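Local atomic coordinates of carbonic anhydrase (Neosartorya fumigata, PDB entry 6LAC), a protein that probably catalyses the reversible hydration of carbon dioxide to hydrogencarbonate as a zinc-dependent carbonic anhydrase of the beta class. Residues 82-87 against 161-166; 88-93 against 165-170. The protein carries 1 engineered substitution. All blocks are in the same frame, centred on the assembly; numbering follows the deposited sequence.

Interactions 1 and 2 are successive parts of one parallel strand pair, 83-89 beside 162-169, and their centres lie about 15 Å apart. Gly165 and Met166 belong to both, and at the join Cys87 SG of interaction 1 packs 3.9 Å from Tyr168 CB of interaction 2. Interaction 1 is regular and mostly buried; its nearest side chain to the metal, that of Cys87, is still about 10 Å from the zinc ion. Interaction 2 carries the pairing to the C-terminal strand ends, where His89 and Cys92 bind zinc directly. Residues 82-87 thus lead into the segment that supplies two of the four ligands.

Interaction 1 (82-87 against 161-166); sequences RNIVIC and LNIWGM
Strands 83-87 and 162-166 run side by side in parallel, their axes 4.6 Å apart at closest approach and their directions 21° apart. Arg82 O opens the pairing by accepting the N-H of Asn162 from above its carbonyl plane; a water also donates to this oxygen and makes a weak bond to Asn162 ND2. Asn83 turns its CG anti to the carbonyl carbon, so that its amide lies alongside the Trp164 indole with the two planes 20° apart. Its OD1 takes the indole N-H at 2.9 Å from Trp164 NE1, on an in-plane lone pair and almost straight at 177°, which ties the ring edge to the neighbouring strand. Ile84 grips the partner strand through both backbone polar atoms: its N donates to Asn162 O, and its O receives Trp164 N at 2.8 Å, nearly along the C=O axis. On the other sheet face, Ile84 CD1 meets Leu161 CD1 obliquely at 3.8 Å. Val85, on the Trp164 face, sends CG1 anti to its backbone N and across to Met166 CG, 3.8 Å away. Ile86 repeats the two-sided grip, N to Trp164 O and O from Met166 N, beside Gly165, which has no side chain. Cys87 ends the segment with SG anti to the backbone N, 3.6 Å from Met166 CE; the bend of Met166 at its last torsion lays its methyl against Cys87 SG. The two are the central strands of the mixed beta-carbonic anhydrase sheet, between 29-34 and 174-178, joined by a long, mainly helical connection. Helix 127-148 of that connection, with helix 66-77, covers the face of Ile84, Ile86 and Ile163, whereas Trp21, Trp31 and Leu14 pack on the face of Val85, Trp164 and Met166.

Interaction 2 (88-93 against 165-170); sequences GHYGCH and GMVYDK. With ZN (zinc ion), chain C.
Tyr90 and Val167 cross at about a right angle, with Val167 CG1 over the centre of the phenol ring, 3.5 Å from its centroid, in a CH-pi contact 12° off the normal. Asp169, its carboxylate plane turned 70° from that ring, brings CB to the ring edge and OD2 to 3.6 Å from Tyr90 CD2. Tyr90 OH bonds Glu136 OE2 and Asp169 OD2 forms a salt bridge with Arg132, both on helix 127-148, while Asp169 OD1 takes the backbone N-H of Ala171 and Thr172. His89 lies on the Tyr168 face, its CB at the edge of the Tyr168 ring; CG sits between the backbone N and the carbonyl carbon (chi1 67°), which swings the imidazole off the neighbouring strand and puts NE2 2.1 Å from ZN. Its ND1 donates to a water that Lys170 NZ also bonds, which would help fix the ring's rotation. Tyr90 N closes the backbone pairing, donating to Tyr168 O nearly along the C=O axis. A type II turn from His89 to Cys92 brings Cys92 SG to 2.3 Å from ZN. Cys34 and Asp36 complete the site, the closed arrangement known for beta-class carbonic anhydrases, in which aspartate takes the fourth position.

Interaction 1 (82-87 against 161-166)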
loop_
_atom_site.group_PDB
_atom_site.type_symbol
_atom_site.label_atom_id
_atom_site.label_comp_id
_atom_site.label_asym_id
_atom_site.label_seq_id
_atom_site.Cartn_x
_atom_site.Cartn_y
_atom_site.Cartn_z
ATOM N N ARG A 82 -10.922 12.777 7.228
ATOM C CA ARG A 82 -12.340 12.622 7.586
ATOM C C ARG A 82 -13.086 11.607 6.745
ATOM O O ARG A 82 -14.251 11.289 7.034
ATOM C CB ARG A 82 -13.101 13.940 7.466
ATOM C CG ARG A 82 -12.466 15.092 8.226
ATOM C CD ARG A 82 -12.132 14.743 9.629
ATOM N NE ARG A 82 -12.202 15.973 10.416
ATOM C CZ ARG A 82 -11.725 16.107 11.635
ATOM N NH1 ARG A 82 -11.868 17.263 12.261
ATOM N NH2 ARG A 82 -11.124 15.095 12.229
ATOM N N ASN A 83 -12.374 11.004 5.779
ATOM C CA ASN A 83 -12.968 9.997 4.883
ATOM C C ASN A 83 -11.947 8.876 4.655
ATOM O O ASN A 83 -10.787 9.170 4.337
ATOM C CB ASN A 83 -13.396 10.573 3.544
ATOM C CG ASN A 83 -14.614 11.491 3.653
ATOM O OD1 ASN A 83 -15.724 10.982 3.753
ATOM N ND2 ASN A 83 -14.336 12.795 3.695
ATOM N N ILE A 84 -12.448 7.668 4.734
ATOM C CA ILE A 84 -11.669 6.428 4.466
ATOM C C ILE A 84 -12.438 5.678 3.391
ATOM O O ILE A 84 -13.666 5.531 3.568
ATOM C CB ILE A 84 -11.513 5.571 5.711
ATOM C CG1 ILE A 84 -10.751 6.336 6.788
ATOM C CG2 ILE A 84 -10.801 4.247 5.350
ATOM C CD1 ILE A 84 -10.666 5.657 8.142
ATOM N N VAL A 85 -11.793 5.229 2.334
ATOM C CA VAL A 85 -12.428 4.349 1.341
ATOM C C VAL A 85 -11.748 3.004 1.437
ATOM O O VAL A 85 -10.487 2.984 1.331
ATOM C CB VAL A 85 -12.317 4.957 -0.059
ATOM C CG1 VAL A 85 -12.958 3.997 -1.063
ATOM C CG2 VAL A 85 -12.982 6.305 -0.146
ATOM N N ILE A 86 -12.476 1.919 1.562
ATOM C CA ILE A 86 -11.940 0.554 1.357
ATOM C C ILE A 86 -12.372 0.114 -0.024
ATOM O O ILE A 86 -13.580 0.025 -0.283
ATOM C CB ILE A 86 -12.384 -0.411 2.449
ATOM C CG1 ILE A 86 -11.978 0.159 3.806
ATOM C CG2 ILE A 86 -11.827 -1.817 2.196
ATOM C CD1 ILE A 86 -12.270 -0.724 4.977
ATOM N N CYS A 87 -11.413 -0.028 -0.913
ATOM C CA CYS A 87 -11.675 -0.382 -2.310
ATOM C C CYS A 87 -11.232 -1.810 -2.566
ATOM O O CYS A 87 -10.014 -2.093 -2.506
ATOM C CB CYS A 87 -10.939 0.534 -3.229
ATOM S SG CYS A 87 -11.430 0.331 -4.965
ATOM N N LEU A 161 -15.859 11.372 10.887
ATOM C CA LEU A 161 -15.275 10.313 10.027
ATOM C C LEU A 161 -16.390 9.628 9.304
ATOM O O LEU A 161 -17.456 9.347 9.911
ATOM C CB LEU A 161 -14.553 9.322 10.899
ATOM C CG LEU A 161 -13.883 8.158 10.154
ATOM C CD1 LEU A 161 -12.814 8.624 9.191
ATOM C CD2 LEU A 161 -13.306 7.172 11.136
ATOM N N ASN A 162 -16.197 9.342 8.028
ATOM C CA ASN A 162 -17.019 8.403 7.266
ATOM C C ASN A 162 -16.108 7.346 6.645
ATOM O O ASN A 162 -15.044 7.743 6.155
ATOM C CB ASN A 162 -17.833 9.126 6.201
ATOM C CG ASN A 162 -19.032 9.891 6.767
ATOM O OD1 ASN A 162 -19.880 9.303 7.403
ATOM N ND2 ASN A 162 -19.047 11.160 6.517
ATOM N N ILE A 163 -16.592 6.126 6.647
ATOM C CA ILE A 163 -15.876 4.988 5.998
ATOM C C ILE A 163 -16.766 4.480 4.889
ATOM O O ILE A 163 -17.975 4.232 5.140
ATOM C CB ILE A 163 -15.510 3.906 7.003
ATOM C CG1 ILE A 163 -14.735 4.487 8.189
ATOM C CG2 ILE A 163 -14.703 2.802 6.305
ATOM C CD1 ILE A 163 -14.278 3.482 9.226
ATOM N N TRP A 164 -16.235 4.319 3.692
ATOM C CA TRP A 164 -16.995 4.015 2.471
ATOM C C TRP A 164 -16.449 2.700 1.919
ATOM O O TRP A 164 -15.216 2.460 2.007
ATOM C CB TRP A 164 -16.861 5.123 1.455
ATOM C CG TRP A 164 -17.185 6.484 1.999
ATOM C CD1 TRP A 164 -16.295 7.409 2.408
ATOM C CD2 TRP A 164 -18.507 7.026 2.210
ATOM N NE1 TRP A 164 -16.951 8.539 2.811
ATOM C CE2 TRP A 164 -18.299 8.313 2.752
ATOM C CE3 TRP A 164 -19.813 6.526 2.075
ATOM C CZ2 TRP A 164 -19.374 9.158 3.082
ATOM C CZ3 TRP A 164 -20.865 7.369 2.406
ATOM C CH2 TRP A 164 -20.635 8.652 2.902
ATOM N N GLY A 165 -17.259 1.863 1.326
ATOM C CA GLY A 165 -16.807 0.687 0.575
ATOM C C GLY A 165 -17.056 0.858 -0.887
ATOM O O GLY A 165 -18.143 1.342 -1.294
ATOM N N MET A 166 -16.110 0.425 -1.701
ATOM C CA MET A 166 -16.392 0.328 -3.136
ATOM C C MET A 166 -15.656 -0.854 -3.716
ATOM O O MET A 166 -14.783 -1.441 -3.066
ATOM C CB MET A 166 -16.030 1.592 -3.854
ATOM C CG MET A 166 -14.620 1.892 -3.766
ATOM S SD MET A 166 -14.071 3.160 -4.949
ATOM C CE MET A 166 -14.081 2.285 -6.517
HETATM O O HOH W 1 -16.423 12.974 6.844
#

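Interaction 2 (88-93 against 165-170)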
loop_
_atom_site.group_PDB
_atom_site.type_symbol
_atom_site.label_atom_id
_atom_site.label_comp_id
_atom_site.label_asym_id
_atom_site.label_seq_id
_atom_site.Cartn_x
_atom_site.Cartn_y
_atom_site.Cartn_z
ATOM N N GLY A 88 -12.135 -2.726 -2.854
ATOM C CA GLY A 88 -11.805 -4.041 -3.397
ATOM C C GLY A 88 -11.797 -4.020 -4.887
ATOM O O GLY A 88 -12.032 -2.970 -5.506
ATOM N N HIS A 89 -11.450 -5.167 -5.480
ATOM C CA HIS A 89 -11.376 -5.185 -6.951
ATOM C C HIS A 89 -11.684 -6.578 -7.476
ATOM O O HIS A 89 -11.183 -7.560 -6.991
ATOM C CB HIS A 89 -10.007 -4.653 -7.429
ATOM C CG HIS A 89 -8.908 -5.548 -7.064
ATOM N ND1 HIS A 89 -8.304 -6.422 -7.981
ATOM C CD2 HIS A 89 -8.408 -5.875 -5.869
ATOM C CE1 HIS A 89 -7.447 -7.163 -7.341
ATOM N NE2 HIS A 89 -7.472 -6.850 -6.051
ATOM N N TYR A 90 -12.514 -6.558 -8.507
ATOM C CA TYR A 90 -12.805 -7.836 -9.189
ATOM C C TYR A 90 -11.535 -8.440 -9.797
ATOM O O TYR A 90 -10.730 -7.719 -10.378
ATOM C CB TYR A 90 -13.938 -7.676 -10.188
ATOM C CG TYR A 90 -15.242 -7.212 -9.570
ATOM C CD1 TYR A 90 -15.903 -7.961 -8.606
ATOM C CD2 TYR A 90 -15.841 -6.048 -9.991
ATOM C CE1 TYR A 90 -17.091 -7.522 -8.033
ATOM C CE2 TYR A 90 -17.024 -5.587 -9.434
ATOM C CZ TYR A 90 -17.661 -6.341 -8.483
ATOM O OH TYR A 90 -18.860 -5.855 -7.993
ATOM N N GLY A 91 -11.440 -9.756 -9.690
ATOM C CA GLY A 91 -10.273 -10.507 -10.162
ATOM C C GLY A 91 -9.205 -10.693 -9.127
ATOM O O GLY A 91 -8.145 -11.273 -9.428
ATOM N N CYS A 92 -9.382 -10.139 -7.929
ATOM C CA CYS A 92 -8.463 -10.324 -6.783
ATOM C C CYS A 92 -8.052 -11.781 -6.656
ATOM O O CYS A 92 -8.897 -12.654 -6.645
ATOM C CB CYS A 92 -9.202 -9.856 -5.540
ATOM S SG CYS A 92 -8.128 -9.709 -4.082
ATOM N N HIS A 93 -6.772 -12.073 -6.507
ATOM C CA HIS A 93 -6.267 -13.435 -6.268
ATOM C C HIS A 93 -6.274 -13.734 -4.790
ATOM O O HIS A 93 -6.321 -14.907 -4.358
ATOM C CB HIS A 93 -4.876 -13.638 -6.885
ATOM C CG HIS A 93 -4.887 -13.483 -8.353
ATOM N ND1 HIS A 93 -5.252 -14.485 -9.225
ATOM C CD2 HIS A 93 -4.624 -12.411 -9.118
ATOM C CE1 HIS A 93 -5.197 -14.028 -10.467
ATOM N NE2 HIS A 93 -4.819 -12.770 -10.428
ATOM N N GLY A 165 -17.259 1.863 1.326
ATOM C CA GLY A 165 -16.807 0.687 0.575
ATOM C C GLY A 165 -17.056 0.858 -0.887
ATOM O O GLY A 165 -18.143 1.342 -1.294
ATOM N N MET A 166 -16.110 0.425 -1.701
ATOM C CA MET A 166 -16.392 0.328 -3.136
ATOM C C MET A 166 -15.656 -0.854 -3.716
ATOM O O MET A 166 -14.783 -1.441 -3.066
ATOM C CB MET A 166 -16.030 1.592 -3.854
ATOM C CG MET A 166 -14.620 1.892 -3.766
ATOM S SD MET A 166 -14.071 3.160 -4.949
ATOM C CE MET A 166 -14.081 2.285 -6.517
ATOM N N VAL A 167 -16.047 -1.225 -4.929
ATOM C CA VAL A 167 -15.313 -2.233 -5.734
ATOM C C VAL A 167 -14.992 -1.676 -7.095
ATOM O O VAL A 167 -15.847 -1.037 -7.730
ATOM C CB VAL A 167 -16.100 -3.521 -5.858
ATOM C CG1 VAL A 167 -15.280 -4.577 -6.539
ATOM C CG2 VAL A 167 -16.643 -3.991 -4.551
ATOM N N TYR A 168 -13.767 -1.867 -7.513
ATOM C CA TYR A 168 -13.273 -1.430 -8.814
ATOM C C TYR A 168 -13.308 -2.604 -9.778
ATOM O O TYR A 168 -12.868 -3.695 -9.467
ATOM C CB TYR A 168 -11.865 -0.922 -8.638
ATOM C CG TYR A 168 -11.070 -0.797 -9.896
ATOM C CD1 TYR A 168 -11.438 0.054 -10.907
ATOM C CD2 TYR A 168 -9.878 -1.502 -10.039
ATOM C CE1 TYR A 168 -10.680 0.139 -12.090
ATOM C CE2 TYR A 168 -9.080 -1.396 -11.164
ATOM C CZ TYR A 168 -9.513 -0.586 -12.196
ATOM O OH TYR A 168 -8.712 -0.465 -13.330
ATOM N N ASP A 169 -13.840 -2.323 -10.971
ATOM C CA ASP A 169 -13.913 -3.324 -12.071
ATOM C C ASP A 169 -13.022 -2.883 -13.234
ATOM O O ASP A 169 -13.386 -1.901 -13.925
ATOM C CB ASP A 169 -15.370 -3.421 -12.529
ATOM C CG ASP A 169 -15.622 -4.554 -13.501
ATOM O OD1 ASP A 169 -14.708 -4.845 -14.302
ATOM O OD2 ASP A 169 -16.723 -5.146 -13.407
ATOM N N LYS A 170 -11.878 -3.540 -13.407
ATOM C CA LYS A 170 -10.894 -3.127 -14.432
ATOM C C LYS A 170 -11.454 -3.439 -15.832
ATOM O O LYS A 170 -10.862 -2.929 -16.763
ATOM C CB LYS A 170 -9.526 -3.738 -14.170
ATOM C CG LYS A 170 -9.457 -5.238 -14.265
ATOM C CD LYS A 170 -8.065 -5.757 -14.066
ATOM C CE LYS A 170 -7.963 -7.264 -13.959
ATOM N NZ LYS A 170 -8.594 -7.810 -12.742
HETATM ZN ZN ZN C . -6.587 -8.086 -4.661
HETATM O O HOH W 2 -8.184 -5.527 -10.684
HETATM O O HOH W 3 -10.868 -5.094 -11.111
#